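Local coordinates for protein ficolin-3 (Homo sapiens, PDB 2J5Z) that is a human lectin of innate immunity whose trimeric fibrinogen-like domain binds galactose and calcium and probably recognises sugars on microbial surfaces, at residues T119-G124 with Q130-K135; E35-P40 with L90-L95; V63-S68 with N184-Y189. All coordinates share one frame; numbering follows the deposited sequence.

Interaction 1: T119-G124 with Q130-K135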
ATOM      1  N   THR A 119     -22.734  13.397  14.537  1.00 16.94           N
ATOM      2  CA  THR A 119     -22.027  12.444  15.409  1.00 18.07           C
ATOM      3  C   THR A 119     -22.263  10.995  14.990  1.00 16.71           C
ATOM      4  O   THR A 119     -23.229  10.679  14.292  1.00 17.32           O
ATOM      5  CB  THR A 119     -22.424  12.576  16.918  1.00 19.48           C
ATOM      6  OG1 THR A 119     -23.822  12.306  17.070  1.00 18.97           O
ATOM      7  CG2 THR A 119     -22.103  13.972  17.474  1.00 20.84           C
ATOM      8  N   PHE A 120     -21.370  10.118  15.436  1.00 15.43           N
ATOM      9  CA  PHE A 120     -21.479   8.688  15.208  1.00 14.65           C
ATOM     10  C   PHE A 120     -20.872   7.986  16.418  1.00 14.29           C
ATOM     11  O   PHE A 120     -19.766   8.313  16.856  1.00 13.60           O
ATOM     12  CB  PHE A 120     -20.701   8.309  13.928  1.00 14.51           C
ATOM     13  CG  PHE A 120     -20.546   6.827  13.690  1.00 14.58           C
ATOM     14  CD1 PHE A 120     -21.404   6.155  12.815  1.00 15.56           C
ATOM     15  CD2 PHE A 120     -19.511   6.111  14.283  1.00 13.90           C
ATOM     16  CE1 PHE A 120     -21.245   4.786  12.571  1.00 16.72           C
ATOM     17  CE2 PHE A 120     -19.349   4.752  14.049  1.00 12.27           C
ATOM     18  CZ  PHE A 120     -20.199   4.091  13.186  1.00 14.23           C
ATOM     19  N   ARG A 121     -21.597   7.016  16.946  1.00 14.09           N
ATOM     20  CA  ARG A 121     -21.110   6.239  18.080  1.00 14.63           C
ATOM     21  C   ARG A 121     -21.733   4.871  18.020  1.00 12.99           C
ATOM     22  O   ARG A 121     -22.890   4.731  17.617  1.00 12.37           O
ATOM     23  CB  ARG A 121     -21.508   6.948  19.381  1.00 15.28           C
ATOM     24  CG  ARG A 121     -21.130   6.236  20.644  1.00 18.38           C
ATOM     25  CD  ARG A 121     -21.326   7.155  21.857  1.00 20.15           C
ATOM     26  NE  ARG A 121     -22.715   7.592  21.965  1.00 21.85           N
ATOM     27  CZ  ARG A 121     -23.658   6.961  22.660  1.00 22.57           C
ATOM     28  NH1 ARG A 121     -23.368   5.854  23.349  1.00 23.99           N
ATOM     29  NH2 ARG A 121     -24.893   7.456  22.685  1.00 22.62           N
ATOM     30  N   LEU A 122     -20.978   3.837  18.404  1.00 13.25           N
ATOM     31  CA  LEU A 122     -21.591   2.522  18.551  1.00 12.19           C
ATOM     32  C   LEU A 122     -21.641   2.141  20.019  1.00 12.61           C
ATOM     33  O   LEU A 122     -20.668   2.357  20.757  1.00 13.43           O
ATOM     34  CB  LEU A 122     -20.811   1.436  17.790  1.00 13.19           C
ATOM     35  CG  LEU A 122     -20.649   1.539  16.282  1.00 12.04           C
ATOM     36  CD1 LEU A 122     -20.033   0.243  15.742  1.00 13.49           C
ATOM     37  CD2 LEU A 122     -21.991   1.846  15.613  1.00 14.26           C
ATOM     38  N   LEU A 123     -22.767   1.586  20.441  1.00 13.81           N
ATOM     39  CA  LEU A 123     -22.858   1.026  21.790  1.00 14.74           C
ATOM     40  C   LEU A 123     -21.991  -0.220  21.842  1.00 15.07           C
ATOM     41  O   LEU A 123     -21.427  -0.619  20.817  1.00 14.57           O
ATOM     42  CB  LEU A 123     -24.309   0.721  22.154  1.00 15.39           C
ATOM     43  CG  LEU A 123     -25.119   1.930  22.653  1.00 17.46           C
ATOM     44  CD1 LEU A 123     -25.200   3.002  21.579  1.00 20.14           C
ATOM     45  CD2 LEU A 123     -26.514   1.533  23.121  1.00 16.34           C
ATOM     46  N   GLY A 124     -21.858  -0.814  23.027  1.00 16.21           N
ATOM     47  CA  GLY A 124     -21.004  -2.002  23.214  1.00 16.62           C
ATOM     48  C   GLY A 124     -21.622  -3.312  22.732  1.00 16.20           C
ATOM     49  O   GLY A 124     -22.736  -3.338  22.211  1.00 16.40           O
ATOM     50  N   GLN A 130     -25.206  -1.298  18.740  1.00 13.58           N
ATOM     51  CA  GLN A 130     -26.299  -0.443  18.285  1.00 14.25           C
ATOM     52  C   GLN A 130     -25.757   0.909  17.807  1.00 13.78           C
ATOM     53  O   GLN A 130     -24.895   1.517  18.445  1.00 13.15           O
ATOM     54  CB  GLN A 130     -27.304  -0.263  19.426  1.00 15.32           C
ATOM     55  CG  GLN A 130     -28.482   0.658  19.131  1.00 17.07           C
ATOM     56  CD  GLN A 130     -29.419   0.763  20.330  1.00 20.14           C
ATOM     57  OE1 GLN A 130     -29.879  -0.251  20.871  1.00 22.64           O
ATOM     58  NE2 GLN A 130     -29.705   1.986  20.749  1.00 20.36           N
ATOM     59  N   LEU A 131     -26.285   1.387  16.688  1.00 13.20           N
ATOM     60  CA  LEU A 131     -25.861   2.669  16.143  1.00 12.65           C
ATOM     61  C   LEU A 131     -26.499   3.823  16.897  1.00 12.75           C
ATOM     62  O   LEU A 131     -27.718   3.829  17.130  1.00 13.59           O
ATOM     63  CB  LEU A 131     -26.267   2.771  14.672  1.00 12.29           C
ATOM     64  CG  LEU A 131     -25.957   4.107  13.967  1.00 11.18           C
ATOM     65  CD1 LEU A 131     -24.461   4.424  13.945  1.00 13.30           C
ATOM     66  CD2 LEU A 131     -26.495   4.021  12.558  1.00 12.02           C
ATOM     67  N   ALA A 132     -25.674   4.785  17.287  1.00 12.83           N
ATOM     68  CA  ALA A 132     -26.168   6.089  17.765  1.00 12.95           C
ATOM     69  C   ALA A 132     -25.694   7.180  16.793  1.00 13.74           C
ATOM     70  O   ALA A 132     -24.531   7.601  16.819  1.00 12.84           O
ATOM     71  CB  ALA A 132     -25.672   6.371  19.174  1.00 13.32           C
ATOM     72  N   LEU A 133     -26.600   7.615  15.922  1.00 13.76           N
ATOM     73  CA  LEU A 133     -26.242   8.549  14.861  1.00 14.01           C
ATOM     74  C   LEU A 133     -26.810   9.935  15.140  1.00 15.14           C
ATOM     75  O   LEU A 133     -27.978  10.058  15.490  1.00 15.94           O
ATOM     76  CB  LEU A 133     -26.776   8.023  13.523  1.00 15.59           C
ATOM     77  CG  LEU A 133     -26.281   8.728  12.266  1.00 15.85           C
ATOM     78  CD1 LEU A 133     -24.814   8.396  12.009  1.00 15.80           C
ATOM     79  CD2 LEU A 133     -27.176   8.342  11.075  1.00 15.82           C
ATOM     80  N   GLY A 134     -25.967  10.959  14.983  1.00 15.85           N
ATOM     81  CA  GLY A 134     -26.379  12.361  15.061  1.00 17.30           C
ATOM     82  C   GLY A 134     -27.164  12.792  13.835  1.00 17.84           C
ATOM     83  O   GLY A 134     -27.356  12.022  12.890  1.00 17.08           O
ATOM     84  N   LYS A 135     -27.650  14.023  13.869  1.00 18.92           N
ATOM     85  CA  LYS A 135     -28.491  14.544  12.794  1.00 20.26           C
ATOM     86  C   LYS A 135     -27.721  14.778  11.495  1.00 19.57           C
ATOM     87  O   LYS A 135     -26.531  15.074  11.510  1.00 18.72           O
ATOM     88  CB  LYS A 135     -29.157  15.848  13.247  1.00 21.68           C
ATOM     89  CG  LYS A 135     -29.970  15.699  14.534  1.00 23.86           C
ATOM     90  CD  LYS A 135     -31.114  14.733  14.346  1.00 28.34           C
ATOM     91  CE  LYS A 135     -31.982  14.652  15.612  1.00 31.35           C
ATOM     92  NZ  LYS A 135     -33.033  13.597  15.496  1.00 33.96           N
TER
HETATM   93  O   HOH W   1     -24.222  10.055  18.212  1.00 18.90           O
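With CG anti to the backbone N in both residues (chi1 171° in Phe120, 177° in Leu131), the Phe120 ring and the Leu131 branch leave neighbouring strands on the same face of the sheet and meet there at about a right angle. Leu131 CD1 lies 3.5 Å from Phe120 CE1, set obliquely to the ring, while Leu133 CD1 comes to the ring edge near Phe120 CD1. Leu122 follows along this apolar face, with Leu122 CD2 3.9 Å from Leu131 CD1. Branched leucines suit the place, since their methyls fit round a flat ring; Leu101 and the Phe55 ring also touch Phe120 from other strands. The two segments form a beta hairpin, strand 112-122 turning back as strand 131-133 in the antiparallel sheet of the fibrinogen-like domain. Arg121 and Ala132 are its hydrogen-bonded pair: Ala132 N gives a bond of 2.8 Å to Arg121 O, and Arg121 N returns a more bent one (135°) to Ala132 O. Beyond them Gly134 N binds Thr119 O and Leu123 N binds Gln130 O at 2.9 Å. On the other face the Arg121 chain bends at chi3, bringing its guanidinium over the small Ala132 CB, 3.8 Å from Arg121 NH2. Leu123 and Gln130 run side by side: Leu123 CD2 lies along the extended Gln130 chain, 4.0 Å from Gln130 NE2, while Leu123 CD1 turns to Gln130 O. At the opposite end a water joins Thr119 OG1, 2.6 Å away, to Ala132 O, giving this carbonyl a second donor besides Arg121 N.

Interaction 2: E35-P40 with L90-L95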
ATOM      1  N   GLU A  35      -7.859   2.175  26.072  1.00 21.87           N
ATOM      2  CA  GLU A  35      -7.474   1.030  26.917  1.00 20.98           C
ATOM      3  C   GLU A  35      -5.979   0.700  26.844  1.00 20.99           C
ATOM      4  O   GLU A  35      -5.514  -0.236  27.494  1.00 20.28           O
ATOM      5  CB  GLU A  35      -8.318  -0.220  26.602  1.00 20.44           C
ATOM      6  CG  GLU A  35      -7.860  -1.011  25.374  1.00 19.80           C
ATOM      7  CD  GLU A  35      -8.707  -2.245  25.118  1.00 19.97           C
ATOM      8  OE1 GLU A  35      -9.758  -2.412  25.789  1.00 17.11           O
ATOM      9  OE2 GLU A  35      -8.326  -3.050  24.236  1.00 19.66           O
ATOM     10  N   GLY A  36      -5.234   1.455  26.044  1.00 20.66           N
ATOM     11  CA  GLY A  36      -3.786   1.265  25.951  1.00 21.22           C
ATOM     12  C   GLY A  36      -3.361   0.214  24.945  1.00 21.45           C
ATOM     13  O   GLY A  36      -2.327  -0.437  25.112  1.00 22.74           O
ATOM     14  N   ARG A  37      -4.155   0.049  23.893  1.00 20.58           N
ATOM     15  CA  ARG A  37      -3.861  -0.903  22.833  1.00 19.46           C
ATOM     16  C   ARG A  37      -3.629  -0.131  21.535  1.00 19.83           C
ATOM     17  O   ARG A  37      -4.366   0.801  21.227  1.00 19.89           O
ATOM     18  CB  ARG A  37      -5.031  -1.876  22.678  1.00 18.76           C
ATOM     19  CG  ARG A  37      -4.996  -2.749  21.435  1.00 17.08           C
ATOM     20  CD  ARG A  37      -6.129  -3.784  21.452  1.00 17.07           C
ATOM     21  NE  ARG A  37      -7.487  -3.221  21.528  1.00 17.68           N
ATOM     22  CZ  ARG A  37      -8.277  -3.022  20.471  1.00 18.65           C
ATOM     23  NH1 ARG A  37      -7.837  -3.314  19.251  1.00 19.36           N
ATOM     24  NH2 ARG A  37      -9.505  -2.510  20.624  1.00 16.93           N
ATOM     25  N   ALA A  38      -2.592  -0.500  20.795  1.00 20.95           N
ATOM     26  CA  ALA A  38      -2.290   0.181  19.534  1.00 20.75           C
ATOM     27  C   ALA A  38      -3.152  -0.386  18.428  1.00 20.32           C
ATOM     28  O   ALA A  38      -3.342  -1.597  18.333  1.00 19.82           O
ATOM     29  CB  ALA A  38      -0.820   0.042  19.176  1.00 22.56           C
ATOM     30  N   LEU A  39      -3.660   0.492  17.571  1.00 19.12           N
ATOM     31  CA  LEU A  39      -4.539   0.061  16.495  1.00 18.56           C
ATOM     32  C   LEU A  39      -4.098   0.736  15.203  1.00 17.45           C
ATOM     33  O   LEU A  39      -4.028   1.952  15.171  1.00 17.73           O
ATOM     34  CB  LEU A  39      -5.970   0.503  16.814  1.00 18.24           C
ATOM     35  CG  LEU A  39      -7.054   0.241  15.759  1.00 19.49           C
ATOM     36  CD1 LEU A  39      -7.266  -1.232  15.556  1.00 19.85           C
ATOM     37  CD2 LEU A  39      -8.366   0.942  16.110  1.00 20.64           C
ATOM     38  N   PRO A  40      -3.778  -0.047  14.155  1.00 16.99           N
ATOM     39  CA  PRO A  40      -3.530   0.576  12.846  1.00 16.13           C
ATOM     40  C   PRO A  40      -4.840   1.084  12.253  1.00 15.28           C
ATOM     41  O   PRO A  40      -5.848   0.374  12.271  1.00 14.19           O
ATOM     42  CB  PRO A  40      -2.993  -0.585  11.989  1.00 16.82           C
ATOM     43  CG  PRO A  40      -2.691  -1.692  12.971  1.00 16.61           C
ATOM     44  CD  PRO A  40      -3.638  -1.509  14.089  1.00 17.40           C
ATOM     45  N   LEU A  90     -14.502   0.390  16.872  1.00 12.81           N
ATOM     46  CA  LEU A  90     -15.386   1.550  16.712  1.00 11.87           C
ATOM     47  C   LEU A  90     -16.078   1.926  18.019  1.00 11.86           C
ATOM     48  O   LEU A  90     -16.165   3.108  18.378  1.00 11.04           O
ATOM     49  CB  LEU A  90     -16.424   1.301  15.608  1.00 12.75           C
ATOM     50  CG  LEU A  90     -15.858   1.345  14.178  1.00 13.28           C
ATOM     51  CD1 LEU A  90     -16.820   0.763  13.145  1.00 13.35           C
ATOM     52  CD2 LEU A  90     -15.460   2.777  13.772  1.00 14.07           C
ATOM     53  N   HIS A  91     -16.558   0.925  18.758  1.00 11.88           N
ATOM     54  CA  HIS A  91     -17.097   1.232  20.079  1.00 12.24           C
ATOM     55  C   HIS A  91     -16.060   1.897  20.991  1.00 12.45           C
ATOM     56  O   HIS A  91     -16.353   2.892  21.674  1.00 12.42           O
ATOM     57  CB  HIS A  91     -17.617  -0.043  20.761  1.00 13.18           C
ATOM     58  CG  HIS A  91     -18.049   0.193  22.172  1.00 15.07           C
ATOM     59  ND1 HIS A  91     -17.349  -0.280  23.265  1.00 18.18           N
ATOM     60  CD2 HIS A  91     -19.089   0.903  22.668  1.00 15.22           C
ATOM     61  CE1 HIS A  91     -17.955   0.111  24.374  1.00 16.55           C
ATOM     62  NE2 HIS A  91     -19.013   0.829  24.041  1.00 19.99           N
ATOM     63  N   GLN A  92     -14.850   1.341  21.038  1.00 12.99           N
ATOM     64  CA  GLN A  92     -13.805   1.905  21.901  1.00 13.86           C
ATOM     65  C   GLN A  92     -13.403   3.323  21.492  1.00 14.92           C
ATOM     66  O   GLN A  92     -13.243   4.205  22.349  1.00 16.19           O
ATOM     67  CB  GLN A  92     -12.587   0.966  21.964  1.00 13.15           C
ATOM     68  CG  GLN A  92     -12.900  -0.286  22.808  1.00 15.49           C
ATOM     69  CD  GLN A  92     -11.763  -1.272  22.854  1.00 16.08           C
ATOM     70  OE1 GLN A  92     -10.603  -0.910  22.661  1.00 14.93           O
ATOM     71  NE2 GLN A  92     -12.084  -2.527  23.153  1.00 15.99           N
ATOM     72  N   LEU A  93     -13.293   3.550  20.187  1.00 15.19           N
ATOM     73  CA  LEU A  93     -12.922   4.873  19.684  1.00 16.44           C
ATOM     74  C   LEU A  93     -13.994   5.907  19.995  1.00 16.82           C
ATOM     75  O   LEU A  93     -13.681   7.039  20.370  1.00 17.40           O
ATOM     76  CB  LEU A  93     -12.701   4.842  18.172  1.00 17.29           C
ATOM     77  CG  LEU A  93     -11.406   4.239  17.640  1.00 17.83           C
ATOM     78  CD1 LEU A  93     -11.605   3.865  16.189  1.00 18.72           C
ATOM     79  CD2 LEU A  93     -10.218   5.196  17.823  1.00 18.49           C
ATOM     80  N   THR A  94     -15.257   5.515  19.840  1.00 17.33           N
ATOM     81  CA  THR A  94     -16.349   6.488  19.864  1.00 19.55           C
ATOM     82  C   THR A  94     -17.017   6.657  21.226  1.00 22.16           C
ATOM     83  O   THR A  94     -17.973   7.423  21.355  1.00 20.78           O
ATOM     84  CB  THR A  94     -17.400   6.210  18.769  1.00 19.99           C
ATOM     85  OG1 THR A  94     -18.039   4.953  19.014  1.00 19.33           O
ATOM     86  CG2 THR A  94     -16.742   6.198  17.380  1.00 18.14           C
ATOM     87  N   LEU A  95     -16.479   5.970  22.235  1.00 24.46           N
ATOM     88  CA  LEU A  95     -16.928   6.104  23.627  1.00 28.53           C
ATOM     89  C   LEU A  95     -16.860   7.558  24.066  1.00 30.01           C
ATOM     90  O   LEU A  95     -17.833   8.104  24.595  1.00 32.08           O
ATOM     91  CB  LEU A  95     -16.061   5.238  24.561  1.00 29.00           C
ATOM     92  CG  LEU A  95     -16.637   3.913  25.095  1.00 31.01           C
ATOM     93  CD1 LEU A  95     -15.594   2.794  25.213  1.00 32.59           C
ATOM     94  CD2 LEU A  95     -17.314   4.151  26.427  1.00 31.44           C
TER
HETATM   95  O   HOH W   2     -10.165  -4.907  23.360  1.00 17.97           O
HETATM   96  O   HOH W   3      -9.937   1.424  24.060  1.00 18.22           O
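Gln92 of helix 87-94 reaches across to Glu35 and Arg37, which lie just ahead of strand 38-44, and so ties the flank of a helix to the approach to a sheet strand in the fibrinogen-like domain. The direct polar link is one hydrogen bond, Arg37 NH2 to Gln92 OE1 at 2.8 Å. The donor stands above the amide's carbonyl plane, and the guanidinium and amide planes are 83° apart, nearly perpendicular. The Arg37 chain runs extended to a bend at chi3 (59°), which sets the guanidinium edge against both Glu35 and Gln92. Arginine suits this place because its several N-H groups serve different partners: Arg37 NE makes a salt bridge of 2.8 Å to Glu35 OE2, which lies close to the Arg37 guanidinium plane, while Arg37 NH1 binds Asn89 on the same helix. Together these fix the rotation of the guanidinium. Glutamine suits its place because OE1 accepts from Arg37 while NE2 donates to Glu88. The apolar part is slight: Leu39 CD2 and Leu93 CD1 meet at 4.4 Å on the buried side, where Leu33 touches both leucines; Arg37 also packs on Gln21 of the second subunit. Two waters carry the hydrogen-bonded links to Glu35. One gives a hydrogen bond to Glu35 OE2 and takes one from Gln92 NE2; the other accepts from Glu35 N and donates to Gln92 OE1 at 2.8 Å.

Interaction 3: V63-S68 with N184-Y189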
ATOM      1  N   VAL A  63     -12.521  -8.212  -1.437  1.00 18.09           N
ATOM      2  CA  VAL A  63     -12.740  -8.760  -0.104  1.00 18.19           C
ATOM      3  C   VAL A  63     -14.202  -9.157   0.120  1.00 18.09           C
ATOM      4  O   VAL A  63     -15.110  -8.415  -0.249  1.00 17.62           O
ATOM      5  CB  VAL A  63     -12.343  -7.726   0.975  1.00 17.32           C
ATOM      6  CG1 VAL A  63     -12.724  -8.222   2.371  1.00 18.01           C
ATOM      7  CG2 VAL A  63     -10.856  -7.429   0.905  1.00 16.98           C
ATOM      8  N   ASP A  64     -14.422 -10.308   0.750  1.00 17.94           N
ATOM      9  CA  ASP A  64     -15.781 -10.794   1.016  1.00 19.36           C
ATOM     10  C   ASP A  64     -16.339 -10.090   2.249  1.00 19.25           C
ATOM     11  O   ASP A  64     -15.736 -10.138   3.329  1.00 19.41           O
ATOM     12  CB  ASP A  64     -15.741 -12.306   1.237  1.00 20.36           C
ATOM     13  CG  ASP A  64     -17.117 -12.941   1.357  1.00 22.38           C
ATOM     14  OD1 ASP A  64     -18.142 -12.228   1.349  1.00 23.00           O
ATOM     15  OD2 ASP A  64     -17.158 -14.188   1.492  1.00 24.56           O
ATOM     16  N   PHE A  65     -17.468  -9.408   2.089  1.00 18.83           N
ATOM     17  CA  PHE A  65     -18.063  -8.690   3.218  1.00 18.48           C
ATOM     18  C   PHE A  65     -19.220  -9.475   3.854  1.00 19.59           C
ATOM     19  O   PHE A  65     -19.793  -9.039   4.849  1.00 19.10           O
ATOM     20  CB  PHE A  65     -18.496  -7.258   2.819  1.00 17.59           C
ATOM     21  CG  PHE A  65     -17.400  -6.226   2.971  1.00 16.82           C
ATOM     22  CD1 PHE A  65     -16.275  -6.272   2.163  1.00 15.66           C
ATOM     23  CD2 PHE A  65     -17.494  -5.208   3.928  1.00 14.61           C
ATOM     24  CE1 PHE A  65     -15.258  -5.340   2.297  1.00 15.96           C
ATOM     25  CE2 PHE A  65     -16.470  -4.261   4.067  1.00 15.87           C
ATOM     26  CZ  PHE A  65     -15.358  -4.319   3.246  1.00 15.98           C
ATOM     27  N   PHE A  66     -19.557 -10.636   3.291  1.00 19.35           N
ATOM     28  CA  PHE A  66     -20.613 -11.451   3.895  1.00 20.60           C
ATOM     29  C   PHE A  66     -20.019 -12.271   5.042  1.00 20.80           C
ATOM     30  O   PHE A  66     -19.762 -13.473   4.908  1.00 21.22           O
ATOM     31  CB  PHE A  66     -21.312 -12.348   2.855  1.00 21.35           C
ATOM     32  CG  PHE A  66     -22.557 -13.018   3.374  1.00 22.69           C
ATOM     33  CD1 PHE A  66     -23.581 -12.264   3.929  1.00 23.44           C
ATOM     34  CD2 PHE A  66     -22.710 -14.400   3.305  1.00 23.89           C
ATOM     35  CE1 PHE A  66     -24.732 -12.879   4.411  1.00 24.38           C
ATOM     36  CE2 PHE A  66     -23.852 -15.017   3.786  1.00 24.05           C
ATOM     37  CZ  PHE A  66     -24.863 -14.260   4.338  1.00 23.76           C
ATOM     38  N   ARG A  67     -19.774 -11.608   6.167  1.00 20.33           N
ATOM     39  CA  ARG A  67     -19.051 -12.223   7.266  1.00 21.12           C
ATOM     40  C   ARG A  67     -19.838 -12.236   8.563  1.00 21.04           C
ATOM     41  O   ARG A  67     -20.858 -11.551   8.706  1.00 21.36           O
ATOM     42  CB  ARG A  67     -17.725 -11.498   7.501  1.00 22.00           C
ATOM     43  CG  ARG A  67     -16.892 -11.298   6.259  1.00 24.73           C
ATOM     44  CD  ARG A  67     -15.866 -12.403   6.075  1.00 28.70           C
ATOM     45  NE  ARG A  67     -14.886 -11.985   5.078  1.00 31.69           N
ATOM     46  CZ  ARG A  67     -13.593 -11.789   5.301  1.00 31.49           C
ATOM     47  NH1 ARG A  67     -13.059 -12.009   6.502  1.00 31.92           N
ATOM     48  NH2 ARG A  67     -12.824 -11.402   4.290  1.00 31.68           N
ATOM     49  N   SER A  68     -19.314 -12.991   9.517  1.00 19.34           N
ATOM     50  CA  SER A  68     -20.006 -13.330  10.739  1.00 19.63           C
ATOM     51  C   SER A  68     -19.859 -12.246  11.785  1.00 18.16           C
ATOM     52  O   SER A  68     -19.066 -11.313  11.625  1.00 16.88           O
ATOM     53  CB  SER A  68     -19.410 -14.603  11.306  1.00 19.71           C
ATOM     54  OG  SER A  68     -18.070 -14.352  11.690  1.00 21.22           O
ATOM     55  N   ASN A 184     -26.811   0.035   2.671  1.00 16.62           N
ATOM     56  CA  ASN A 184     -26.322  -1.335   2.735  1.00 16.31           C
ATOM     57  C   ASN A 184     -24.888  -1.378   2.211  1.00 15.93           C
ATOM     58  O   ASN A 184     -24.570  -2.138   1.287  1.00 16.79           O
ATOM     59  CB  ASN A 184     -27.218  -2.220   1.857  1.00 17.91           C
ATOM     60  CG  ASN A 184     -26.947  -3.689   2.025  1.00 17.35           C
ATOM     61  OD1 ASN A 184     -26.774  -4.189   3.154  1.00 17.07           O
ATOM     62  ND2 ASN A 184     -26.949  -4.422   0.893  1.00 19.23           N
ATOM     63  N   LEU A 185     -24.023  -0.558   2.793  1.00 14.44           N
ATOM     64  CA  LEU A 185     -22.692  -0.325   2.234  1.00 15.35           C
ATOM     65  C   LEU A 185     -21.712  -1.478   2.427  1.00 14.79           C
ATOM     66  O   LEU A 185     -20.637  -1.467   1.840  1.00 15.59           O
ATOM     67  CB  LEU A 185     -22.083   0.974   2.772  1.00 15.23           C
ATOM     68  CG  LEU A 185     -22.876   2.258   2.488  1.00 16.41           C
ATOM     69  CD1 LEU A 185     -22.136   3.460   3.062  1.00 16.18           C
ATOM     70  CD2 LEU A 185     -23.193   2.466   0.982  1.00 15.39           C
ATOM     71  N   ASN A 186     -22.088  -2.453   3.251  1.00 15.27           N
ATOM     72  CA  ASN A 186     -21.293  -3.670   3.435  1.00 15.78           C
ATOM     73  C   ASN A 186     -21.925  -4.791   2.621  1.00 17.14           C
ATOM     74  O   ASN A 186     -21.716  -5.978   2.897  1.00 16.78           O
ATOM     75  CB  ASN A 186     -21.220  -4.075   4.907  1.00 16.08           C
ATOM     76  CG  ASN A 186     -20.406  -3.112   5.747  1.00 15.35           C
ATOM     77  OD1 ASN A 186     -19.536  -2.408   5.234  1.00 17.08           O
ATOM     78  ND2 ASN A 186     -20.672  -3.092   7.056  1.00 16.48           N
ATOM     79  N   GLY A 187     -22.708  -4.402   1.620  1.00 17.61           N
ATOM     80  CA  GLY A 187     -23.427  -5.383   0.810  1.00 19.79           C
ATOM     81  C   GLY A 187     -22.532  -6.004  -0.245  1.00 20.16           C
ATOM     82  O   GLY A 187     -21.335  -5.725  -0.299  1.00 19.88           O
ATOM     83  N   ARG A 188     -23.121  -6.838  -1.094  1.00 20.82           N
ATOM     84  CA  ARG A 188     -22.366  -7.571  -2.108  1.00 22.52           C
ATOM     85  C   ARG A 188     -21.823  -6.685  -3.225  1.00 22.37           C
ATOM     86  O   ARG A 188     -22.536  -5.862  -3.796  1.00 22.65           O
ATOM     87  CB  ARG A 188     -23.233  -8.690  -2.691  1.00 23.30           C
ATOM     88  CG  ARG A 188     -22.469  -9.670  -3.541  1.00 25.97           C
ATOM     89  CD  ARG A 188     -23.269 -10.966  -3.694  1.00 28.57           C
ATOM     90  NE  ARG A 188     -22.451 -12.030  -4.254  1.00 29.51           N
ATOM     91  CZ  ARG A 188     -22.924 -13.213  -4.615  1.00 30.50           C
ATOM     92  NH1 ARG A 188     -24.215 -13.481  -4.468  1.00 30.08           N
ATOM     93  NH2 ARG A 188     -22.103 -14.122  -5.124  1.00 31.29           N
ATOM     94  N   TYR A 189     -20.543  -6.849  -3.546  1.00 22.63           N
ATOM     95  CA  TYR A 189     -19.934  -6.007  -4.558  1.00 22.68           C
ATOM     96  C   TYR A 189     -20.388  -6.370  -5.971  1.00 24.13           C
ATOM     97  O   TYR A 189     -20.643  -7.537  -6.264  1.00 25.56           O
ATOM     98  CB  TYR A 189     -18.402  -6.047  -4.485  1.00 22.26           C
ATOM     99  CG  TYR A 189     -17.769  -4.903  -5.231  1.00 21.24           C
ATOM    100  CD1 TYR A 189     -17.564  -3.673  -4.612  1.00 19.90           C
ATOM    101  CD2 TYR A 189     -17.402  -5.035  -6.569  1.00 20.10           C
ATOM    102  CE1 TYR A 189     -16.993  -2.612  -5.295  1.00 20.40           C
ATOM    103  CE2 TYR A 189     -16.843  -3.984  -7.262  1.00 20.38           C
ATOM    104  CZ  TYR A 189     -16.638  -2.768  -6.626  1.00 20.99           C
ATOM    105  OH  TYR A 189     -16.067  -1.714  -7.310  1.00 21.21           O
TER
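Phe65 and Asn186 bury most of the surface between these loops, the ring of one lying obliquely beside the amide of the other. Their planes are 33° apart, and the nearest side-chain approach is Phe65 CD2 to Asn186 OD1, 3.7 Å. Asn186 CB stands 4.0 Å from the same Phe65 CD2, so the ring borders both the polar end and the aliphatic root of the asparagine. The backbone takes part as well: Phe65 CB lies 3.5 Å from Asn186 O. With CG anti to the carbonyl carbon (chi1 -69°), the asparagine brings OD1 beside the ring, where Gln56 NE2 supplies its hydrogen bond; a buried amide oxygen is thus satisfied from strand 52-58 while the aromatic ring packs against it. Asn186 occupies the third position of a type I beta turn from Asn184 to Gly187, closed by Gly187 N to Asn184 O at 3.0 Å. In 63-68 the chain at Phe65 is shaped by an Asx turn, in which Asp64 OD1 accepts from Phe66 N at 2.9 Å, and by an inverse gamma turn at Phe66. In the fibrinogen-like domain this joins the loop leading into helix 69-74 to the long loop region before strand 215-220, which also supplies most of the galactose pocket. Gly187, only grazed (its O is 4.5 Å from Phe65 CB), has no side chain and so admits Asn184 ND2 beside it. Arg58 NH1 bonds both Gly187 O and Leu185 O, gripping the turn from the sheet, and Tyr72 OH binds Phe65 O from helix 69-74.

Overall arrangement
Interactions 1 and 2 meet around helix 87-94, where Thr94 OG1 probably accepts a hydrogen bond from Leu122 N and His91 packs against the backbone of 122-124; both reach the same antiparallel sheet. Interaction 3 lies across the chain's centre from interaction 1, about 20 Å away between centres. All three residues that touch in it are buried, whereas the other two contacts are partly buried. The chemistry follows place: paired strands give interaction 1 regular backbone bonds and an apolar face, the helix flank of interaction 2 relies mainly on charged and amide groups with waters plus one leucine pair, and the loops of interaction 3 touch by packing alone, the Asn186 oxygen bonding elsewhere, to Gln56.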